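UspA domain-containing protein (Pyrococcus horikoshii, PDB 2DUM) is of unknown function but belongs to the universal stress protein A family and may act, perhaps as a homodimer, in stress responses. Local coordinates at the interface of chains A and B. Residues are numbered along the deposited sequence; one frame, centred on the assembly and turned at random. Chains: chain A/B, Hypothetical protein PH0823.

Contact 1 and contact 2 are two patches of one two-fold symmetric interface, with the centres of their C-alpha atoms about 18 Å apart. Contact 1 joins strand 151-154 of each chain edge to edge and sets hydrophobic side chains from helix 138-146 beside the joint. Contact 2 uses the chain that runs on past that strand: the tail of chain B carries B:Asp158 to a polar patch on chain A. Position 149 appears in both, marginally at the edge of the first (chain B) and as a salt-bridge partner in the second (chain A). Strand pairing and charged clasp thus lie close in sequence.

Contact 1: the interface of chains A and B. Residues chain A 136, 144, 151, 153, 155; chain B 144-145, 147, 149-151, 153.
This is an antiparallel strand-to-strand interface between two copies of a universal stress protein A fold. It joins the two copies of the deposited assembly, probably the biological dimer, into one continuous sheet through the edge strands 151-154, a pairing familiar in this family. The evidence is the backbone register: A:Val151 pairs with B:Ile153, and A:Ile153 with B:Val151. The shortest of the strand bonds runs from A:Ile153 N to B:Val151 O, 2.7 Å, with the donor nearly along the C=O axis (167°). The return bond from B:Val151 N to A:Ile153 O, 3.2 Å, has its donor tilted 21° from the carbonyl plane. At the other bridge, B:Ile153 N donates to A:Val151 O at 3.0 Å, while the reverse bond is weak.

Beside the strands, B:Leu144 of helix 138-146 buries more surface than any other residue of the patch and spreads its two methyls over A:Leu144, A:Leu136 and A:Ile153. Its CD1 meets A:Leu144 CD1 at 3.7 Å, the two leucines reaching toward each other tip to tip. The same B:Leu144 methyl lies 4.0 Å from A:Leu136 CD2, and these two side chains cross at about a right angle. On the other branch, B:Leu144 CD2 packs 3.8 Å from A:Ile153 CD1, the two side chains crossing at a slant, with A:Ile153 CG2 also near B:Leu144 CD2. The second methyl of A:Leu136, CD1, sits against the backbone carbonyl of B:Leu144 instead of its side chain.

At the rim, the end of the A:Lys155 chain, bent at chi3 (-86°), passes alongside B:Thr147 O with CD, CE and NZ at similar range. There A:Lys155 NZ makes a weak hydrogen bond to B:Thr147 O, 3.3 Å, and lies 3.7 Å from B:Leu144 O. Both carbonyls belong to the C-terminal end of helix 138-146 or the loop just beyond it, so the negative end of the helix dipole may favour the lysine charge at this spot.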
# COMPACT_ATOMS: atom_id res chain seq x y z
N LEU A 136 -5.88 0.60 -12.44
CA LEU A 136 -5.83 0.79 -11.03
C LEU A 136 -7.14 0.58 -10.29
O LEU A 136 -7.17 -0.11 -9.31
CB LEU A 136 -5.20 2.10 -10.65
CG LEU A 136 -4.54 1.63 -9.36
CD1 LEU A 136 -3.63 0.33 -9.59
CD2 LEU A 136 -3.87 2.80 -8.57
N LEU A 144 -6.81 6.09 -1.64
CA LEU A 144 -5.41 6.46 -1.72
C LEU A 144 -5.11 7.90 -1.40
O LEU A 144 -4.22 8.18 -0.60
CB LEU A 144 -4.87 6.18 -3.09
CG LEU A 144 -3.76 5.24 -2.75
CD1 LEU A 144 -3.19 4.61 -4.00
CD2 LEU A 144 -2.74 5.98 -1.99
N VAL A 151 -1.67 2.32 3.50
CA VAL A 151 -2.54 1.62 2.56
C VAL A 151 -1.86 0.51 1.83
O VAL A 151 -0.85 0.74 1.19
CB VAL A 151 -3.16 2.55 1.49
CG1 VAL A 151 -3.97 1.72 0.41
CG2 VAL A 151 -4.10 3.55 2.08
N ILE A 153 -1.88 -1.86 -1.20
CA ILE A 153 -2.64 -2.28 -2.35
C ILE A 153 -2.13 -3.63 -2.82
O ILE A 153 -0.96 -3.79 -3.17
CB ILE A 153 -2.97 -1.18 -3.43
CG1 ILE A 153 -3.00 -1.88 -4.75
CG2 ILE A 153 -2.05 -0.01 -3.46
CD1 ILE A 153 -1.50 -2.11 -5.40
N LYS A 155 -2.47 -7.21 -5.11
CA LYS A 155 -2.72 -7.32 -6.54
C LYS A 155 -2.83 -8.75 -7.14
O LYS A 155 -3.85 -9.08 -7.79
CB LYS A 155 -1.63 -6.54 -7.25
CG LYS A 155 -2.10 -5.70 -8.42
CD LYS A 155 -0.99 -4.89 -9.03
CE LYS A 155 -0.76 -3.56 -8.34
NZ LYS A 155 -0.30 -2.61 -9.44
N LEU B 144 3.26 2.17 -8.91
CA LEU B 144 2.00 1.73 -8.39
C LEU B 144 1.05 1.16 -9.42
O LEU B 144 -0.13 1.09 -9.21
CB LEU B 144 1.29 2.89 -7.75
CG LEU B 144 0.67 2.54 -6.42
CD1 LEU B 144 -0.65 3.22 -6.29
CD2 LEU B 144 0.52 1.03 -6.22
N ARG B 145 1.56 0.73 -10.55
CA ARG B 145 0.70 0.47 -11.65
C ARG B 145 1.62 -0.31 -12.53
O ARG B 145 1.20 -1.25 -13.18
CB ARG B 145 0.29 1.82 -12.27
CG ARG B 145 -0.93 1.84 -13.22
CD ARG B 145 -0.53 1.75 -14.73
NE ARG B 145 -0.18 3.05 -15.37
CZ ARG B 145 0.50 3.17 -16.51
NH1 ARG B 145 0.95 2.10 -17.15
NH2 ARG B 145 0.77 4.35 -17.00
N THR B 147 3.96 -2.22 -11.25
CA THR B 147 4.50 -3.39 -10.51
C THR B 147 3.58 -4.52 -10.15
O THR B 147 2.43 -4.36 -9.77
CB THR B 147 5.19 -3.06 -9.20
OG1 THR B 147 6.13 -4.14 -8.95
CG2 THR B 147 4.21 -3.01 -8.09
N LYS B 149 4.33 -6.60 -7.49
CA LYS B 149 4.50 -6.72 -6.04
C LYS B 149 3.37 -5.92 -5.30
O LYS B 149 2.58 -5.16 -5.93
CB LYS B 149 5.95 -6.29 -5.66
CG LYS B 149 7.12 -7.24 -6.10
CD LYS B 149 6.60 -8.59 -6.53
CE LYS B 149 7.28 -9.79 -5.88
NZ LYS B 149 8.76 -9.92 -6.34
N PRO B 150 3.15 -6.19 -4.01
CA PRO B 150 2.18 -5.30 -3.42
C PRO B 150 2.87 -4.10 -2.86
O PRO B 150 4.07 -4.14 -2.74
CB PRO B 150 1.58 -6.15 -2.34
CG PRO B 150 2.18 -7.58 -2.57
CD PRO B 150 3.48 -7.29 -3.11
N VAL B 151 2.13 -3.04 -2.57
CA VAL B 151 2.74 -1.84 -2.16
C VAL B 151 1.90 -1.10 -1.16
O VAL B 151 0.69 -1.15 -1.15
CB VAL B 151 3.19 -0.94 -3.33
CG1 VAL B 151 3.18 -1.65 -4.64
CG2 VAL B 151 2.34 0.29 -3.44
N ILE B 153 1.73 2.35 0.91
CA ILE B 153 2.09 3.75 0.78
C ILE B 153 2.02 4.36 2.14
O ILE B 153 1.07 4.17 2.86
CB ILE B 153 1.11 4.50 -0.15
CG1 ILE B 153 1.51 4.30 -1.57
CG2 ILE B 153 1.25 5.89 0.02
CD1 ILE B 153 0.74 3.17 -2.06

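Contact 2: the interface of chains A and B. Residues chain A 114, 117, 148-149; chain B 28, 156, 158.
In chain A, the end of helix 105-115, the loop just after it and the loop between helix 138-146 and strand 151-154 meet the C-terminal tail of chain B and the last turn of its helix 16-28. B:Asp158 dominates the patch. Its OD2 forms a salt bridge with A:Lys149 NZ at 2.8 Å through the syn lone pair, the two side chains crossing at about a right angle. Bends at chi2 (61°) and chi4 fold the lysine tip toward the carboxylate.

With CG anti to the backbone N (chi1 -165°), A:Asn117 points ND2 at B:Asp158 OD2, 3.1 Å away and in its own amide plane, though it meets the carboxylate from above (54° out of plane). From within chain B, B:Arg28 NH1 adds a weak bond to B:Asp158 OD2 at 3.0 Å; B:Arg28 NH2 points, in the guanidinium plane, at B:Glu156 O, though the modelled bond is implausibly short. The lysine and, more weakly, the arginine may favour the ionised aspartate, while A:Glu114 would oppose this.

B:Asp158 OD1 lies 3.4 Å from A:Glu114 OE2, the carboxylates nearly perpendicular and sliding past each other in opposite directions. If both are ionised the approach is unfavourable and A:Lys149 may ease it, or a proton may be shared, which the structure alone does not show.

Within the alpha/beta fold, the site lies past the paired edge strands, where the tail of one subunit crosses onto the other.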
# COMPACT_ATOMS: atom_id res chain seq x y z
N GLU A 114 -10.93 6.26 9.48
CA GLU A 114 -10.47 7.24 10.47
C GLU A 114 -11.08 7.08 11.82
O GLU A 114 -10.43 7.37 12.85
CB GLU A 114 -10.63 8.69 10.00
CG GLU A 114 -9.62 9.62 10.70
CD GLU A 114 -8.21 9.56 10.03
OE1 GLU A 114 -8.13 9.42 8.76
OE2 GLU A 114 -7.17 9.63 10.78
N ASN A 117 -9.84 4.24 14.25
CA ASN A 117 -8.45 4.34 14.37
C ASN A 117 -7.77 3.01 14.02
O ASN A 117 -7.28 2.25 14.89
CB ASN A 117 -8.08 4.85 15.73
CG ASN A 117 -6.65 5.31 15.76
OD1 ASN A 117 -5.95 5.18 16.76
ND2 ASN A 117 -6.17 5.79 14.60
N LYS A 148 -5.39 9.43 5.56
CA LYS A 148 -4.11 9.72 6.33
C LYS A 148 -3.44 8.44 6.82
O LYS A 148 -2.17 8.32 6.96
CB LYS A 148 -4.35 10.57 7.58
CG LYS A 148 -5.34 11.72 7.42
CD LYS A 148 -4.96 12.72 6.33
CE LYS A 148 -6.14 13.70 6.12
NZ LYS A 148 -6.70 13.97 7.48
N LYS A 149 -4.30 7.48 7.08
CA LYS A 149 -3.95 6.08 7.25
C LYS A 149 -2.93 5.50 6.14
O LYS A 149 -2.78 6.10 5.03
CB LYS A 149 -5.27 5.29 7.40
CG LYS A 149 -5.85 5.12 8.83
CD LYS A 149 -6.20 6.40 9.51
CE LYS A 149 -6.61 6.16 10.93
NZ LYS A 149 -5.51 5.47 11.76
N ARG B 28 4.19 4.00 13.48
CA ARG B 28 3.06 3.08 13.24
C ARG B 28 3.35 1.57 13.34
O ARG B 28 2.46 0.75 13.58
CB ARG B 28 2.50 3.31 11.83
CG ARG B 28 2.26 4.71 11.46
CD ARG B 28 0.88 4.79 10.90
NE ARG B 28 0.52 6.18 10.59
CZ ARG B 28 -0.68 6.70 10.83
NH1 ARG B 28 -1.63 5.94 11.40
NH2 ARG B 28 -0.91 7.96 10.54
N GLU B 156 1.73 10.21 7.04
CA GLU B 156 2.23 10.90 8.29
C GLU B 156 1.64 10.28 9.61
O GLU B 156 0.72 9.45 9.54
CB GLU B 156 1.94 12.43 8.23
CG GLU B 156 2.62 13.30 9.34
CD GLU B 156 4.06 13.59 8.99
OE1 GLU B 156 4.43 13.49 7.79
OE2 GLU B 156 4.86 13.89 9.89
N ASP B 158 -0.52 9.87 13.26
CA ASP B 158 -1.91 10.20 13.52
C ASP B 158 -2.07 11.47 14.35
O ASP B 158 -1.14 12.31 14.38
CB ASP B 158 -2.70 9.01 14.09
CG ASP B 158 -3.61 8.36 13.03
OD1 ASP B 158 -4.13 9.06 12.09
OD2 ASP B 158 -3.80 7.12 13.15